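Local coordinates for protein ureidoglycolate hydrolase (Arabidopsis thaliana, PDB 4PXE) that hydrolyses (S)-ureidoglycolate to glyoxylate with release of ammonium and carbon dioxide, using two manganese ions per subunit in plant purine catabolism, at residues Pro85-Gly90 with Leu422-Leu427; Glu113-Leu118 with Arg127-Ile132. All coordinates share one frame; numbering follows the deposited sequence.

Contact 1 (Pro85-Gly90 with Leu422-Leu427)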
ATOM      1  N   PRO A  85     -31.859  32.514  15.805  1.00 25.93           N
ATOM      2  CA  PRO A  85     -30.723  31.652  15.460  1.00 26.24           C
ATOM      3  C   PRO A  85     -30.196  30.953  16.716  1.00 22.66           C
ATOM      4  O   PRO A  85     -29.990  31.601  17.746  1.00 22.68           O
ATOM      5  CB  PRO A  85     -29.694  32.644  14.916  1.00 24.69           C
ATOM      6  CG  PRO A  85     -30.539  33.755  14.325  1.00 29.01           C
ATOM      7  CD  PRO A  85     -31.723  33.872  15.241  1.00 27.93           C
ATOM      8  N   ALA A  86     -30.002  29.639  16.622  1.00 22.27           N
ATOM      9  CA  ALA A  86     -29.631  28.820  17.775  1.00 22.71           C
ATOM     10  C   ALA A  86     -28.146  28.920  18.091  1.00 20.83           C
ATOM     11  O   ALA A  86     -27.358  29.397  17.283  1.00 19.68           O
ATOM     12  CB  ALA A  86     -30.006  27.371  17.527  1.00 21.65           C
ATOM     13  N   VAL A  87     -27.778  28.486  19.292  1.00 19.38           N
ATOM     14  CA  VAL A  87     -26.368  28.304  19.635  1.00 18.05           C
ATOM     15  C   VAL A  87     -26.010  26.861  19.332  1.00 17.47           C
ATOM     16  O   VAL A  87     -26.639  25.941  19.855  1.00 18.80           O
ATOM     17  CB  VAL A  87     -26.102  28.588  21.123  1.00 18.30           C
ATOM     18  CG1 VAL A  87     -24.603  28.594  21.406  1.00 20.53           C
ATOM     19  CG2 VAL A  87     -26.737  29.919  21.528  1.00 21.82           C
ATOM     20  N   ALA A  88     -25.007  26.671  18.473  1.00 16.04           N
ATOM     21  CA  ALA A  88     -24.631  25.339  18.012  1.00 15.57           C
ATOM     22  C   ALA A  88     -23.307  24.881  18.611  1.00 16.03           C
ATOM     23  O   ALA A  88     -22.440  25.693  18.925  1.00 15.76           O
ATOM     24  CB  ALA A  88     -24.558  25.300  16.480  1.00 16.47           C
ATOM     25  N   THR A  89     -23.164  23.570  18.758  1.00 15.42           N
ATOM     26  CA  THR A  89     -21.896  23.000  19.193  1.00 15.17           C
ATOM     27  C   THR A  89     -21.774  21.607  18.617  1.00 15.25           C
ATOM     28  O   THR A  89     -22.776  20.934  18.404  1.00 17.34           O
ATOM     29  CB  THR A  89     -21.780  22.936  20.737  1.00 15.06           C
ATOM     30  OG1 THR A  89     -20.464  22.487  21.112  1.00 15.33           O
ATOM     31  CG2 THR A  89     -22.826  21.985  21.330  1.00 16.07           C
ATOM     32  N   GLY A  90     -20.551  21.154  18.365  1.00 14.80           N
ATOM     33  CA  GLY A  90     -20.397  19.794  17.899  1.00 17.38           C
ATOM     34  C   GLY A  90     -19.017  19.478  17.379  1.00 13.39           C
ATOM     35  O   GLY A  90     -18.118  20.311  17.428  1.00 13.81           O
ATOM     36  N   LEU A 422     -21.628  26.107  30.355  1.00 13.97           N
ATOM     37  CA  LEU A 422     -21.818  27.463  30.854  1.00 13.07           C
ATOM     38  C   LEU A 422     -21.727  28.476  29.718  1.00 15.06           C
ATOM     39  O   LEU A 422     -22.458  29.466  29.706  1.00 16.10           O
ATOM     40  CB  LEU A 422     -20.792  27.759  31.955  1.00 15.00           C
ATOM     41  CG  LEU A 422     -20.968  29.063  32.732  1.00 17.61           C
ATOM     42  CD1 LEU A 422     -22.407  29.225  33.255  1.00 16.27           C
ATOM     43  CD2 LEU A 422     -19.973  29.086  33.870  1.00 16.31           C
ATOM     44  N   THR A 423     -20.848  28.232  28.753  1.00 14.62           N
ATOM     45  CA  THR A 423     -20.747  29.121  27.596  1.00 14.35           C
ATOM     46  C   THR A 423     -22.005  29.038  26.724  1.00 15.98           C
ATOM     47  O   THR A 423     -22.516  30.069  26.272  1.00 16.76           O
ATOM     48  CB  THR A 423     -19.487  28.812  26.742  1.00 13.57           C
ATOM     49  OG1 THR A 423     -18.315  28.861  27.570  1.00 15.37           O
ATOM     50  CG2 THR A 423     -19.336  29.841  25.630  1.00 17.73           C
ATOM     51  N   LEU A 424     -22.524  27.831  26.508  1.00 15.00           N
ATOM     52  CA  LEU A 424     -23.786  27.646  25.781  1.00 14.84           C
ATOM     53  C   LEU A 424     -24.908  28.417  26.465  1.00 15.67           C
ATOM     54  O   LEU A 424     -25.714  29.070  25.798  1.00 16.96           O
ATOM     55  CB  LEU A 424     -24.169  26.164  25.729  1.00 15.97           C
ATOM     56  CG  LEU A 424     -23.379  25.266  24.777  1.00 14.88           C
ATOM     57  CD1 LEU A 424     -23.734  23.815  25.049  1.00 17.59           C
ATOM     58  CD2 LEU A 424     -23.650  25.628  23.320  1.00 17.37           C
ATOM     59  N   ALA A 425     -24.966  28.297  27.787  1.00 15.53           N
ATOM     60  CA  ALA A 425     -26.012  28.930  28.586  1.00 15.97           C
ATOM     61  C   ALA A 425     -25.930  30.442  28.448  1.00 16.56           C
ATOM     62  O   ALA A 425     -26.950  31.113  28.226  1.00 19.16           O
ATOM     63  CB  ALA A 425     -25.868  28.521  30.045  1.00 16.70           C
ATOM     64  N   LYS A 426     -24.722  30.984  28.590  1.00 17.97           N
ATOM     65  CA  LYS A 426     -24.527  32.429  28.487  1.00 21.18           C
ATOM     66  C   LYS A 426     -24.932  32.945  27.112  1.00 21.03           C
ATOM     67  O   LYS A 426     -25.620  33.963  26.993  1.00 22.21           O
ATOM     68  CB  LYS A 426     -23.082  32.813  28.798  1.00 21.52           C
ATOM     69  CG  LYS A 426     -22.675  32.600  30.242  1.00 22.68           C
ATOM     70  CD  LYS A 426     -21.202  32.937  30.446  1.00 26.07           C
ATOM     71  CE  LYS A 426     -20.806  32.801  31.912  1.00 29.86           C
ATOM     72  NZ  LYS A 426     -21.597  33.696  32.807  1.00 35.09           N
ATOM     73  N   LEU A 427     -24.514  32.248  26.068  1.00 17.55           N
ATOM     74  CA  LEU A 427     -24.853  32.655  24.711  1.00 19.37           C
ATOM     75  C   LEU A 427     -26.349  32.524  24.429  1.00 19.58           C
ATOM     76  O   LEU A 427     -26.923  33.351  23.717  1.00 19.93           O
ATOM     77  CB  LEU A 427     -24.030  31.858  23.701  1.00 18.93           C
ATOM     78  CG  LEU A 427     -22.543  32.209  23.740  1.00 20.56           C
ATOM     79  CD1 LEU A 427     -21.733  31.238  22.892  1.00 21.77           C
ATOM     80  CD2 LEU A 427     -22.321  33.646  23.273  1.00 27.24           C
TER
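Val87 presents both of its methyls to helix 422-427. CG1 meets Leu424 CD2 at 3.7 Å, the two side chains running at a slant to one another. The backbone-side part of Leu427 lies across the valine nearly at right angles, with Leu427 CB 4.0 Å from Val87 CG2 and about equally far from CG1. With CG1 anti to the backbone N (chi1 -172°), the fork of Val87 opens onto both leucines. Leu424 starts off to one side of the strand, yet its CD2 swings in far enough to approach Thr89 CB at 4.2 Å as well. Without the two methyls of Val87, as with an alanine here, Leu424 CD2 and Leu427 CB would probably lose their main partner on the strand, leaving little beyond the Thr89 contact. The hydroxyl of Thr89, hydrogen-bonded to Leu205 O, takes no part. Strand 86-90 and helix 422-427 run nearly antiparallel (162°), the axes of these short segments 9.0 Å apart at closest approach. In this helix-on-sheet packing of the M20 α/β catalytic domain, strand 86-91 pairs with strands 129-133 and 201-209, while C-terminal helix 410-429 covers the face bearing Val87 and Thr89 and packs Thr423 against Met358 and Ala361 of helix 352-364.

Contact 2 (Glu113-Leu118 with Arg127-Ile132)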
ATOM      1  N   GLU A 113     -23.323  15.443  26.917  1.00 15.12           N
ATOM      2  CA  GLU A 113     -23.211  15.547  28.367  1.00 14.71           C
ATOM      3  C   GLU A 113     -23.461  16.980  28.842  1.00 15.32           C
ATOM      4  O   GLU A 113     -24.075  17.185  29.884  1.00 17.13           O
ATOM      5  CB  GLU A 113     -21.858  15.018  28.872  1.00 15.29           C
ATOM      6  CG  GLU A 113     -21.651  15.125  30.395  1.00 16.29           C
ATOM      7  CD  GLU A 113     -22.609  14.263  31.224  1.00 19.19           C
ATOM      8  OE1 GLU A 113     -23.314  13.390  30.667  1.00 19.76           O
ATOM      9  OE2 GLU A 113     -22.651  14.459  32.463  1.00 17.49           O
ATOM     10  N   ALA A 114     -23.030  17.971  28.069  1.00 14.61           N
ATOM     11  CA  ALA A 114     -23.298  19.363  28.409  1.00 16.45           C
ATOM     12  C   ALA A 114     -24.796  19.669  28.451  1.00 15.99           C
ATOM     13  O   ALA A 114     -25.267  20.397  29.339  1.00 17.65           O
ATOM     14  CB  ALA A 114     -22.598  20.289  27.421  1.00 16.52           C
ATOM     15  N   ILE A 115     -25.553  19.108  27.512  1.00 14.97           N
ATOM     16  CA  ILE A 115     -27.009  19.255  27.522  1.00 17.05           C
ATOM     17  C   ILE A 115     -27.591  18.633  28.786  1.00 17.38           C
ATOM     18  O   ILE A 115     -28.412  19.239  29.480  1.00 19.16           O
ATOM     19  CB  ILE A 115     -27.653  18.593  26.287  1.00 19.57           C
ATOM     20  CG1 ILE A 115     -27.278  19.359  25.021  1.00 22.80           C
ATOM     21  CG2 ILE A 115     -29.163  18.536  26.429  1.00 20.59           C
ATOM     22  CD1 ILE A 115     -27.729  20.777  25.004  1.00 25.21           C
ATOM     23  N   ASN A 116     -27.163  17.416  29.089  1.00 16.62           N
ATOM     24  CA  ASN A 116     -27.638  16.722  30.282  1.00 17.34           C
ATOM     25  C   ASN A 116     -27.284  17.452  31.579  1.00 17.27           C
ATOM     26  O   ASN A 116     -28.103  17.525  32.503  1.00 17.85           O
ATOM     27  CB  ASN A 116     -27.148  15.272  30.276  1.00 18.34           C
ATOM     28  CG  ASN A 116     -27.859  14.435  29.215  1.00 17.25           C
ATOM     29  OD1 ASN A 116     -29.061  14.600  28.993  1.00 24.54           O
ATOM     30  ND2 ASN A 116     -27.127  13.548  28.558  1.00 21.46           N
ATOM     31  N   VAL A 117     -26.085  18.029  31.627  1.00 17.12           N
ATOM     32  CA  VAL A 117     -25.641  18.849  32.749  1.00 17.22           C
ATOM     33  C   VAL A 117     -26.570  20.055  32.945  1.00 18.35           C
ATOM     34  O   VAL A 117     -27.032  20.330  34.060  1.00 18.31           O
ATOM     35  CB  VAL A 117     -24.189  19.350  32.527  1.00 15.53           C
ATOM     36  CG1 VAL A 117     -23.856  20.526  33.445  1.00 17.61           C
ATOM     37  CG2 VAL A 117     -23.176  18.204  32.695  1.00 16.95           C
ATOM     38  N   LEU A 118     -26.860  20.766  31.860  1.00 17.48           N
ATOM     39  CA  LEU A 118     -27.735  21.933  31.914  1.00 17.66           C
ATOM     40  C   LEU A 118     -29.156  21.556  32.325  1.00 18.82           C
ATOM     41  O   LEU A 118     -29.801  22.272  33.107  1.00 18.95           O
ATOM     42  CB  LEU A 118     -27.748  22.640  30.560  1.00 16.90           C
ATOM     43  CG  LEU A 118     -26.484  23.444  30.248  1.00 16.82           C
ATOM     44  CD1 LEU A 118     -26.548  23.982  28.818  1.00 18.66           C
ATOM     45  CD2 LEU A 118     -26.274  24.573  31.259  1.00 17.50           C
ATOM     46  N   ARG A 127     -32.472  31.189  23.395  1.00 22.46           N
ATOM     47  CA  ARG A 127     -32.112  30.590  22.115  1.00 22.06           C
ATOM     48  C   ARG A 127     -31.982  29.088  22.272  1.00 20.52           C
ATOM     49  O   ARG A 127     -31.472  28.608  23.289  1.00 20.66           O
ATOM     50  CB  ARG A 127     -30.770  31.128  21.627  1.00 22.71           C
ATOM     51  CG  ARG A 127     -30.792  32.587  21.317  1.00 22.83           C
ATOM     52  CD  ARG A 127     -29.465  33.024  20.766  1.00 24.89           C
ATOM     53  NE  ARG A 127     -29.543  34.413  20.341  1.00 28.64           N
ATOM     54  CZ  ARG A 127     -29.423  35.426  21.174  1.00 35.52           C
ATOM     55  NH1 ARG A 127     -29.227  35.167  22.457  1.00 35.68           N
ATOM     56  NH2 ARG A 127     -29.505  36.679  20.736  1.00 40.33           N
ATOM     57  N   SER A 128     -32.424  28.347  21.261  1.00 21.45           N
ATOM     58  CA  SER A 128     -32.278  26.901  21.262  1.00 18.76           C
ATOM     59  C   SER A 128     -30.807  26.541  21.278  1.00 18.13           C
ATOM     60  O   SER A 128     -29.959  27.335  20.862  1.00 18.63           O
ATOM     61  CB  SER A 128     -32.927  26.293  20.020  1.00 19.70           C
ATOM     62  OG  SER A 128     -34.321  26.578  20.011  1.00 22.22           O
ATOM     63  N   LEU A 129     -30.516  25.348  21.778  1.00 16.81           N
ATOM     64  CA  LEU A 129     -29.178  24.788  21.668  1.00 16.32           C
ATOM     65  C   LEU A 129     -29.226  23.622  20.699  1.00 18.37           C
ATOM     66  O   LEU A 129     -30.160  22.822  20.732  1.00 19.89           O
ATOM     67  CB  LEU A 129     -28.680  24.328  23.042  1.00 19.18           C
ATOM     68  CG  LEU A 129     -28.713  25.362  24.170  1.00 17.48           C
ATOM     69  CD1 LEU A 129     -28.172  24.736  25.444  1.00 23.33           C
ATOM     70  CD2 LEU A 129     -27.925  26.610  23.799  1.00 19.29           C
ATOM     71  N   GLU A 130     -28.218  23.510  19.835  1.00 16.80           N
ATOM     72  CA  GLU A 130     -28.207  22.411  18.876  1.00 17.04           C
ATOM     73  C   GLU A 130     -26.836  21.758  18.768  1.00 15.20           C
ATOM     74  O   GLU A 130     -25.834  22.441  18.545  1.00 16.86           O
ATOM     75  CB  GLU A 130     -28.705  22.876  17.503  1.00 20.25           C
ATOM     76  CG  GLU A 130     -28.959  21.736  16.523  1.00 17.81           C
ATOM     77  CD  GLU A 130     -29.826  22.156  15.340  1.00 20.11           C
ATOM     78  OE1 GLU A 130     -29.526  23.189  14.710  1.00 22.46           O
ATOM     79  OE2 GLU A 130     -30.816  21.450  15.053  1.00 22.96           O
ATOM     80  N   ILE A 131     -26.817  20.439  18.937  1.00 15.76           N
ATOM     81  CA  ILE A 131     -25.604  19.652  18.818  1.00 15.12           C
ATOM     82  C   ILE A 131     -25.485  19.134  17.395  1.00 16.01           C
ATOM     83  O   ILE A 131     -26.443  18.588  16.839  1.00 17.73           O
ATOM     84  CB  ILE A 131     -25.620  18.452  19.769  1.00 16.26           C
ATOM     85  CG1 ILE A 131     -25.787  18.921  21.213  1.00 18.48           C
ATOM     86  CG2 ILE A 131     -24.332  17.634  19.608  1.00 17.22           C
ATOM     87  CD1 ILE A 131     -25.782  17.788  22.201  1.00 20.02           C
ATOM     88  N   ILE A 132     -24.305  19.295  16.810  1.00 14.92           N
ATOM     89  CA  ILE A 132     -24.042  18.807  15.465  1.00 15.01           C
ATOM     90  C   ILE A 132     -23.011  17.691  15.507  1.00 15.30           C
ATOM     91  O   ILE A 132     -21.899  17.875  16.015  1.00 15.50           O
ATOM     92  CB  ILE A 132     -23.512  19.920  14.537  1.00 15.76           C
ATOM     93  CG1 ILE A 132     -24.468  21.116  14.504  1.00 16.58           C
ATOM     94  CG2 ILE A 132     -23.302  19.373  13.136  1.00 16.11           C
ATOM     95  CD1 ILE A 132     -23.926  22.301  13.740  1.00 18.26           C
TER
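A β-α-β crossover of the M20 catalytic domain is closed here, where Ile115 and Leu118 of the connecting helix meet Leu129 and Ile131 of the strand that follows it. The chain leaves strand 86-91, passes through helix 105-120 and returns as strand 129-133, parallel to the first and next to it. Within the segments the helix runs at 156° to the returning strand, and the axes come no nearer than 10.3 Å. That separation is bridged entirely by buried aliphatic side chains, without a hydrogen bond between helix and strand.

Ile115 is the hub, since it reaches both strand residues. Its chain bends at CG1 (chi2 -61°), which divides the work: CG1 meets the end of Ile131, whereas CD1 turns along the strand to Leu129. Ile131 stretches out fully beyond its CB (chi2 -179°) and brings CD1 to 3.6 Å from Ile115 CG1. In both pairs the side chains point in opposing directions and pass alongside each other. Ile115 CD1 lies 4.0 Å from Leu129 CD1 and a little farther from Leu129 CB, so it is set against the flank of the leucine.

Trp77 of strand 73-77 packs on both Ile115 and Leu118. Ala114 touches Leu420 of helix 410-429, and Leu129 touches Ser428 of the same helix, so that two helices share this face of the sheet. On the strand's opposite face Glu130 points away from helix 113-118 and is hydrogen-bonded through OE1 to Tyr201 OH.

One turn along from Ile115, Leu118 crosses Leu129 at about a right angle, and the two residues meet methyl to methyl, Leu118 CD1 lying 3.8 Å from Leu129 CD1.

The two contacts lie side by side in the catalytic domain, their centres about 7 Å apart. Their strands, 86-91 and 129-133, are parallel neighbours in one sheet, joined by probable hydrogen bonds from Glu130 N to Val87 O (2.9 Å) and from Ile132 N to Thr89 O (2.8 Å). Along the chain, residues 85-90 come first, both segments of contact 2 follow, and 422-427 arrives only near the C-terminus. Helices 105-120 and 410-429 pack next to each other on one face of this sheet. Strand 86-91 leads directly to the manganese ligand His92, and strand 129-133 precedes Glu137 and Glu138, consistent with both contacts forming part of the apolar core backing the strands leading to the metal site.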